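Local atomic coordinates of mRNA transport regulator MTR2 (Candida albicans, PDB entry 1Q42), a protein that affects mRNA transport from the nucleus to the cytoplasm and interacts with the export factor Mex67. Residues 164-169 with 186-191; 102-107 with 124-129. All blocks are in the same frame, centred on the assembly; numbering follows the deposited sequence.

In the fold
Contact 2 (102-107 with 124-129) closes before contact 1 (164-169 with 186-191) opens, so the two lie in series along the chain. Each belongs to a beta hairpin, strands 101-113 and 118-129 for contact 2 and strands 164-173 and 183-192 for contact 1. Their centres are about 10 Å apart because strands 118-129 and 164-173 are neighbours in the mixed sheet, where strand 101-113 lies at one border within the chain. Helix 29-40 packs on side chains of both contacts, and a probable hydrogen bond of 2.7 Å between Tyr188 OH and His103 NE2 spans the inner strands. This continuous, curved sheet backed by helices is the NTF2 fold.

Contact 1 (164-169 with 186-191); sequences FGVDVN and MDYRFT
Val166 and Tyr188 meet on the apolar face of an antiparallel strand pair. With chi1 at -176°, Val166 CG1 stands anti to its own backbone N and sits over one face of the Tyr188 ring, 3.8 Å from the ring centroid and displaced toward the rim: a CH-pi contact. The other methyl serves a different ring, since Val166 CG2 lies in the plane of Phe190 at its edge, 3.8 Å from Phe190 CD1. One face of Phe190 is taken by Phe164, whose CD1 is above the ring centre; the two ring planes meet obliquely, inclined by 49°. Val168 CG2 reaches Tyr188 CD1 at 3.7 Å. The Tyr188 hydroxyl has its partner beyond this hairpin, in His103, while helix 29-40 supplies Leu40 against the same side chain.

The polar face carries Asp167, Asn169, Asp187 and Arg189. Asn169 and Asp187 run alongside each other, and Asn169 ND2 gives a nearly straight bond of 3.2 Å to Asp187 OD2, on the anti side of the carboxylate and out of its plane. The bend of Arg189 at chi3 (-89°) swings the guanidinium, well out from the backbone, over to the Asp187 carboxylate two residues earlier on the same strand, where Arg189 NH1 makes a 3.1 Å salt bridge to the same Asp187 OD2. Water 1 donates to Asp167 OD1, 2.7 Å from the water oxygen, and also bonds Thr191 OG1, direction open; Ser124 OG bonds this carboxylate oxygen too. Backbone pairing includes Asp167 N to Arg189 O at 3.0 Å.

The chemistry thus divides by face: aromatic and aliphatic groups interlock on one, while on the other Asp187 OD2 is shared by an amide and a guanidinium, which would probably stabilise its negative charge.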
ATOM      1  N   PHE A 164      -0.028   1.387 -15.096  1.00 17.58           N
ATOM      2  CA  PHE A 164      -0.478   2.639 -14.533  1.00 17.30           C
ATOM      3  C   PHE A 164       0.766   3.324 -13.978  1.00 17.01           C
ATOM      4  O   PHE A 164       1.690   2.662 -13.551  1.00 16.50           O
ATOM      5  CB  PHE A 164      -1.377   2.432 -13.310  1.00 16.80           C
ATOM      6  CG  PHE A 164      -2.751   1.901 -13.604  1.00 18.86           C
ATOM      7  CD1 PHE A 164      -3.855   2.616 -13.200  1.00 18.28           C
ATOM      8  CD2 PHE A 164      -2.940   0.669 -14.199  1.00 18.99           C
ATOM      9  CE1 PHE A 164      -5.141   2.124 -13.413  1.00 20.17           C
ATOM     10  CE2 PHE A 164      -4.216   0.177 -14.426  1.00 21.57           C
ATOM     11  CZ  PHE A 164      -5.318   0.909 -14.023  1.00 20.66           C
ATOM     12  N   GLY A 165       0.740   4.648 -13.923  1.00 15.80           N
ATOM     13  CA  GLY A 165       1.712   5.403 -13.169  1.00 16.03           C
ATOM     14  C   GLY A 165       1.154   5.733 -11.805  1.00 16.27           C
ATOM     15  O   GLY A 165      -0.023   6.028 -11.676  1.00 15.13           O
ATOM     16  N   VAL A 166       2.018   5.692 -10.792  1.00 17.60           N
ATOM     17  CA  VAL A 166       1.656   6.027  -9.421  1.00 18.37           C
ATOM     18  C   VAL A 166       2.702   6.959  -8.780  1.00 17.76           C
ATOM     19  O   VAL A 166       3.898   6.781  -8.971  1.00 19.23           O
ATOM     20  CB  VAL A 166       1.556   4.766  -8.527  1.00 19.27           C
ATOM     21  CG1 VAL A 166       1.065   5.166  -7.118  1.00 22.77           C
ATOM     22  CG2 VAL A 166       0.610   3.776  -9.114  1.00 21.81           C
ATOM     23  N   ASP A 167       2.230   7.955  -8.036  1.00 17.11           N
ATOM     24  CA  ASP A 167       3.093   8.788  -7.189  1.00 17.27           C
ATOM     25  C   ASP A 167       2.593   8.642  -5.770  1.00 17.11           C
ATOM     26  O   ASP A 167       1.380   8.660  -5.530  1.00 16.30           O
ATOM     27  CB  ASP A 167       2.994  10.265  -7.602  1.00 18.01           C
ATOM     28  CG  ASP A 167       4.105  10.705  -8.538  1.00 22.99           C
ATOM     29  OD1 ASP A 167       4.861   9.854  -9.061  1.00 24.53           O
ATOM     30  OD2 ASP A 167       4.249  11.917  -8.866  1.00 27.98           O
ATOM     31  N   VAL A 168       3.514   8.498  -4.826  1.00 16.26           N
ATOM     32  CA  VAL A 168       3.133   8.322  -3.444  1.00 16.94           C
ATOM     33  C   VAL A 168       3.979   9.266  -2.594  1.00 17.39           C
ATOM     34  O   VAL A 168       5.186   9.374  -2.801  1.00 17.76           O
ATOM     35  CB  VAL A 168       3.372   6.869  -2.974  1.00 17.00           C
ATOM     36  CG1 VAL A 168       3.008   6.720  -1.515  1.00 16.96           C
ATOM     37  CG2 VAL A 168       2.590   5.894  -3.803  1.00 18.22           C
ATOM     38  N   ASN A 169       3.326   9.950  -1.659  1.00 17.21           N
ATOM     39  CA  ASN A 169       3.992  10.759  -0.661  1.00 17.83           C
ATOM     40  C   ASN A 169       3.685  10.178   0.722  1.00 17.32           C
ATOM     41  O   ASN A 169       2.544   9.993   1.070  1.00 16.57           O
ATOM     42  CB  ASN A 169       3.507  12.214  -0.725  1.00 18.51           C
ATOM     43  CG  ASN A 169       3.953  12.922  -1.981  1.00 21.82           C
ATOM     44  OD1 ASN A 169       5.142  13.008  -2.267  1.00 23.91           O
ATOM     45  ND2 ASN A 169       3.000  13.432  -2.737  1.00 25.43           N
ATOM     46  N   MET A 186      -0.231   8.997   4.145  1.00 18.75           N
ATOM     47  CA  MET A 186      -0.034   8.410   2.816  1.00 18.78           C
ATOM     48  C   MET A 186      -0.939   9.127   1.824  1.00 18.01           C
ATOM     49  O   MET A 186      -2.147   9.264   2.042  1.00 18.11           O
ATOM     50  CB  MET A 186      -0.339   6.909   2.790  1.00 19.55           C
ATOM     51  CG  MET A 186      -0.287   6.290   1.374  1.00 21.06           C
ATOM     52  SD  MET A 186      -0.576   4.535   1.387  1.00 26.01           S
ATOM     53  CE  MET A 186      -2.308   4.468   1.694  1.00 25.41           C
ATOM     54  N   ASP A 187      -0.328   9.607   0.746  1.00 17.73           N
ATOM     55  CA  ASP A 187      -1.019  10.198  -0.379  1.00 17.78           C
ATOM     56  C   ASP A 187      -0.653   9.307  -1.577  1.00 17.07           C
ATOM     57  O   ASP A 187       0.480   9.330  -2.024  1.00 17.51           O
ATOM     58  CB  ASP A 187      -0.548  11.654  -0.539  1.00 18.72           C
ATOM     59  CG  ASP A 187      -0.853  12.255  -1.890  1.00 22.48           C
ATOM     60  OD1 ASP A 187      -1.858  11.896  -2.535  1.00 27.35           O
ATOM     61  OD2 ASP A 187      -0.121  13.128  -2.392  1.00 27.76           O
ATOM     62  N   TYR A 188      -1.611   8.513  -2.042  1.00 16.33           N
ATOM     63  CA  TYR A 188      -1.432   7.578  -3.155  1.00 16.23           C
ATOM     64  C   TYR A 188      -2.270   8.082  -4.325  1.00 16.40           C
ATOM     65  O   TYR A 188      -3.466   8.320  -4.169  1.00 15.68           O
ATOM     66  CB  TYR A 188      -1.900   6.188  -2.708  1.00 16.92           C
ATOM     67  CG  TYR A 188      -1.674   5.064  -3.694  1.00 15.55           C
ATOM     68  CD1 TYR A 188      -0.621   4.167  -3.539  1.00 15.41           C
ATOM     69  CD2 TYR A 188      -2.554   4.850  -4.749  1.00 16.36           C
ATOM     70  CE1 TYR A 188      -0.430   3.129  -4.438  1.00 17.01           C
ATOM     71  CE2 TYR A 188      -2.358   3.824  -5.653  1.00 17.36           C
ATOM     72  CZ  TYR A 188      -1.300   2.957  -5.485  1.00 17.08           C
ATOM     73  OH  TYR A 188      -1.096   1.927  -6.395  1.00 17.37           O
ATOM     74  N   ARG A 189      -1.649   8.255  -5.487  1.00 16.86           N
ATOM     75  CA  ARG A 189      -2.309   8.903  -6.622  1.00 18.81           C
ATOM     76  C   ARG A 189      -1.915   8.229  -7.939  1.00 17.92           C
ATOM     77  O   ARG A 189      -0.751   8.089  -8.193  1.00 17.03           O
ATOM     78  CB  ARG A 189      -1.884  10.373  -6.657  1.00 20.33           C
ATOM     79  CG  ARG A 189      -2.665  11.271  -7.553  1.00 26.30           C
ATOM     80  CD  ARG A 189      -2.324  12.731  -7.361  1.00 30.82           C
ATOM     81  NE  ARG A 189      -3.173  13.325  -6.329  1.00 36.44           N
ATOM     82  CZ  ARG A 189      -2.758  13.974  -5.233  1.00 39.34           C
ATOM     83  NH1 ARG A 189      -1.465  14.189  -4.960  1.00 41.02           N
ATOM     84  NH2 ARG A 189      -3.674  14.428  -4.394  1.00 39.38           N
ATOM     85  N   PHE A 190      -2.866   7.829  -8.769  1.00 17.27           N
ATOM     86  CA  PHE A 190      -2.535   7.444 -10.139  1.00 18.47           C
ATOM     87  C   PHE A 190      -2.172   8.711 -10.916  1.00 18.85           C
ATOM     88  O   PHE A 190      -2.928   9.698 -10.922  1.00 19.62           O
ATOM     89  CB  PHE A 190      -3.709   6.726 -10.845  1.00 18.86           C
ATOM     90  CG  PHE A 190      -4.037   5.360 -10.292  1.00 20.86           C
ATOM     91  CD1 PHE A 190      -3.048   4.477  -9.895  1.00 20.01           C
ATOM     92  CD2 PHE A 190      -5.360   4.933 -10.236  1.00 24.57           C
ATOM     93  CE1 PHE A 190      -3.364   3.233  -9.383  1.00 22.30           C
ATOM     94  CE2 PHE A 190      -5.682   3.672  -9.747  1.00 24.95           C
ATOM     95  CZ  PHE A 190      -4.680   2.825  -9.320  1.00 24.20           C
ATOM     96  N   THR A 191      -1.005   8.690 -11.552  1.00 18.82           N
ATOM     97  CA  THR A 191      -0.573   9.775 -12.438  1.00 19.26           C
ATOM     98  C   THR A 191      -0.748   9.439 -13.912  1.00 19.25           C
ATOM     99  O   THR A 191      -0.662  10.336 -14.768  1.00 18.15           O
ATOM    100  CB  THR A 191       0.889  10.086 -12.180  1.00 19.44           C
ATOM    101  OG1 THR A 191       1.665   8.878 -12.330  1.00 18.59           O
ATOM    102  CG2 THR A 191       1.100  10.526 -10.753  1.00 21.23           C
TER
HETATM  103  O   HOH W   1       4.297   8.745 -11.486  1.00 21.22           O

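Contact 2 (102-107 with 124-129); sequences SHQLTS and SAKVRF
A classic beta bulge shapes this antiparallel hairpin of strands 101-113 and 118-129: Thr106 and Ser107 both face Ser124, shifting the register by one after Leu105. Ser124 O accepts Thr106 N at 3.0 Å and, weakly, Ser107 N at 3.5 Å, while Ser124 N returns a bond to Ser107 O. Before the bulge the pairing is regular, as Gln104 N to Lys126 O at 2.8 Å attests.

On the face toward helix 29-40, the Val127 methyl that lies anti to the backbone N, CG2 (chi1 to CG1 is 67°), stands over the centre of the His103 imidazole, 3.4 Å from its centroid and 5° off the ring normal, a CH-pi contact. The ring is held by both nitrogens, ND1 to Asp41 and NE2 to Tyr188, which fixes its rotation. On the other face Gln104 and Lys126 extend alongside each other, with Gln104 OE1 3.2 Å from Lys126 CE; water 3 accepts from Lys126 NZ and reaches Gln104 OE1 weakly. Water 2 similarly joins Ser102 OG to Arg128 NE, lying in the guanidinium plane at its edge.

Such a bulged hairpin, one face against a helix, belongs to the strongly curved sheet of the NTF2 fold.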
ATOM      1  N   SER A 102       0.768  -5.489  -8.895  1.00 20.10           N
ATOM      2  CA  SER A 102       2.216  -5.669  -8.949  1.00 20.32           C
ATOM      3  C   SER A 102       2.873  -4.307  -9.228  1.00 19.50           C
ATOM      4  O   SER A 102       2.789  -3.781 -10.343  1.00 19.89           O
ATOM      5  CB  SER A 102       2.576  -6.675 -10.025  1.00 21.21           C
ATOM      6  OG  SER A 102       3.986  -6.795 -10.178  1.00 23.49           O
ATOM      7  N   HIS A 103       3.470  -3.727  -8.192  1.00 19.08           N
ATOM      8  CA  HIS A 103       4.160  -2.431  -8.252  1.00 19.00           C
ATOM      9  C   HIS A 103       5.650  -2.653  -8.512  1.00 20.30           C
ATOM     10  O   HIS A 103       6.251  -3.612  -8.004  1.00 21.20           O
ATOM     11  CB  HIS A 103       4.077  -1.690  -6.907  1.00 18.24           C
ATOM     12  CG  HIS A 103       2.729  -1.124  -6.563  1.00 17.89           C
ATOM     13  ND1 HIS A 103       1.731  -1.866  -5.959  1.00 15.83           N
ATOM     14  CD2 HIS A 103       2.234   0.131  -6.698  1.00 18.28           C
ATOM     15  CE1 HIS A 103       0.677  -1.090  -5.751  1.00 18.99           C
ATOM     16  NE2 HIS A 103       0.963   0.131  -6.176  1.00 17.84           N
ATOM     17  N   GLN A 104       6.248  -1.768  -9.302  1.00 20.06           N
ATOM     18  CA  GLN A 104       7.682  -1.722  -9.503  1.00 20.89           C
ATOM     19  C   GLN A 104       8.139  -0.313  -9.112  1.00 20.04           C
ATOM     20  O   GLN A 104       7.723   0.670  -9.719  1.00 19.04           O
ATOM     21  CB  GLN A 104       8.011  -2.020 -10.974  1.00 22.18           C
ATOM     22  CG  GLN A 104       9.480  -2.045 -11.311  1.00 26.02           C
ATOM     23  CD  GLN A 104       9.739  -2.265 -12.796  1.00 30.34           C
ATOM     24  OE1 GLN A 104       8.978  -2.962 -13.469  1.00 32.76           O
ATOM     25  NE2 GLN A 104      10.811  -1.664 -13.308  1.00 33.72           N
ATOM     26  N   LEU A 105       8.947  -0.224  -8.062  1.00 18.76           N
ATOM     27  CA  LEU A 105       9.491   1.060  -7.620  1.00 18.91           C
ATOM     28  C   LEU A 105      10.442   1.581  -8.691  1.00 19.03           C
ATOM     29  O   LEU A 105      11.285   0.820  -9.178  1.00 19.52           O
ATOM     30  CB  LEU A 105      10.208   0.873  -6.286  1.00 18.63           C
ATOM     31  CG  LEU A 105      10.900   2.086  -5.648  1.00 19.85           C
ATOM     32  CD1 LEU A 105       9.904   3.110  -5.216  1.00 20.36           C
ATOM     33  CD2 LEU A 105      11.764   1.661  -4.430  1.00 21.14           C
ATOM     34  N   THR A 106      10.292   2.843  -9.113  1.00 18.57           N
ATOM     35  CA  THR A 106      11.182   3.387 -10.144  1.00 19.60           C
ATOM     36  C   THR A 106      12.070   4.573  -9.751  1.00 20.04           C
ATOM     37  O   THR A 106      13.115   4.768 -10.370  1.00 20.42           O
ATOM     38  CB  THR A 106      10.413   3.703 -11.438  1.00 19.69           C
ATOM     39  OG1 THR A 106       9.296   4.560 -11.153  1.00 19.00           O
ATOM     40  CG2 THR A 106       9.845   2.400 -12.051  1.00 20.90           C
ATOM     41  N   SER A 107      11.671   5.347  -8.747  1.00 20.12           N
ATOM     42  CA  SER A 107      12.497   6.435  -8.219  1.00 21.28           C
ATOM     43  C   SER A 107      11.974   6.848  -6.854  1.00 21.25           C
ATOM     44  O   SER A 107      10.803   6.653  -6.538  1.00 20.49           O
ATOM     45  CB  SER A 107      12.478   7.661  -9.152  1.00 21.55           C
ATOM     46  OG  SER A 107      11.160   8.161  -9.343  1.00 22.18           O
ATOM     47  N   SER A 124       7.914   7.261  -6.964  1.00 17.92           N
ATOM     48  CA  SER A 124       7.150   6.977  -8.163  1.00 18.17           C
ATOM     49  C   SER A 124       7.297   5.482  -8.440  1.00 17.76           C
ATOM     50  O   SER A 124       8.304   4.889  -8.090  1.00 17.43           O
ATOM     51  CB  SER A 124       7.692   7.810  -9.320  1.00 18.92           C
ATOM     52  OG  SER A 124       7.581   9.204  -9.008  1.00 21.59           O
ATOM     53  N   ALA A 125       6.268   4.882  -9.010  1.00 17.21           N
ATOM     54  CA  ALA A 125       6.292   3.471  -9.405  1.00 17.48           C
ATOM     55  C   ALA A 125       5.411   3.299 -10.621  1.00 17.61           C
ATOM     56  O   ALA A 125       4.675   4.230 -11.011  1.00 17.35           O
ATOM     57  CB  ALA A 125       5.791   2.575  -8.266  1.00 17.13           C
ATOM     58  N   LYS A 126       5.515   2.130 -11.240  1.00 17.57           N
ATOM     59  CA  LYS A 126       4.472   1.645 -12.141  1.00 17.99           C
ATOM     60  C   LYS A 126       3.766   0.473 -11.494  1.00 17.51           C
ATOM     61  O   LYS A 126       4.360  -0.273 -10.729  1.00 18.10           O
ATOM     62  CB  LYS A 126       4.981   1.273 -13.518  1.00 19.60           C
ATOM     63  CG  LYS A 126       6.190   0.405 -13.601  1.00 23.04           C
ATOM     64  CD  LYS A 126       6.840   0.557 -14.990  1.00 26.02           C
ATOM     65  CE  LYS A 126       8.037  -0.358 -15.116  1.00 29.12           C
ATOM     66  NZ  LYS A 126       8.459  -0.554 -16.521  1.00 28.30           N
ATOM     67  N   VAL A 127       2.477   0.358 -11.759  1.00 16.96           N
ATOM     68  CA  VAL A 127       1.670  -0.715 -11.193  1.00 16.32           C
ATOM     69  C   VAL A 127       0.766  -1.279 -12.262  1.00 17.31           C
ATOM     70  O   VAL A 127       0.256  -0.548 -13.098  1.00 17.18           O
ATOM     71  CB  VAL A 127       0.864  -0.251  -9.939  1.00 15.83           C
ATOM     72  CG1 VAL A 127      -0.201   0.771 -10.279  1.00 17.18           C
ATOM     73  CG2 VAL A 127       0.189  -1.423  -9.234  1.00 14.89           C
ATOM     74  N   ARG A 128       0.578  -2.593 -12.238  1.00 18.25           N
ATOM     75  CA  ARG A 128      -0.419  -3.226 -13.073  1.00 18.81           C
ATOM     76  C   ARG A 128      -1.264  -4.182 -12.258  1.00 20.01           C
ATOM     77  O   ARG A 128      -0.919  -4.528 -11.116  1.00 19.80           O
ATOM     78  CB  ARG A 128       0.211  -3.929 -14.265  1.00 19.02           C
ATOM     79  CG  ARG A 128       1.337  -4.859 -13.969  1.00 19.33           C
ATOM     80  CD  ARG A 128       2.098  -5.178 -15.248  1.00 20.35           C
ATOM     81  NE  ARG A 128       3.148  -6.157 -15.035  1.00 23.22           N
ATOM     82  CZ  ARG A 128       3.989  -6.560 -15.982  1.00 26.69           C
ATOM     83  NH1 ARG A 128       3.923  -6.056 -17.212  1.00 27.68           N
ATOM     84  NH2 ARG A 128       4.925  -7.453 -15.689  1.00 27.97           N
ATOM     85  N   PHE A 129      -2.379  -4.588 -12.851  1.00 20.54           N
ATOM     86  CA  PHE A 129      -3.399  -5.360 -12.141  1.00 21.91           C
ATOM     87  C   PHE A 129      -3.833  -6.586 -12.907  1.00 23.44           C
ATOM     88  O   PHE A 129      -3.815  -6.616 -14.142  1.00 24.44           O
ATOM     89  CB  PHE A 129      -4.636  -4.498 -11.854  1.00 21.36           C
ATOM     90  CG  PHE A 129      -4.358  -3.313 -10.995  1.00 20.69           C
ATOM     91  CD1 PHE A 129      -4.516  -3.394  -9.610  1.00 20.46           C
ATOM     92  CD2 PHE A 129      -3.976  -2.096 -11.561  1.00 20.39           C
ATOM     93  CE1 PHE A 129      -4.261  -2.295  -8.822  1.00 19.59           C
ATOM     94  CE2 PHE A 129      -3.720  -1.001 -10.776  1.00 19.76           C
ATOM     95  CZ  PHE A 129      -3.873  -1.101  -9.394  1.00 19.76           C
TER
HETATM   96  O   HOH W   2       4.256  -7.715 -12.655  1.00 36.09           O
HETATM   97  O   HOH W   3       9.972  -3.247 -16.655  1.00 45.54           O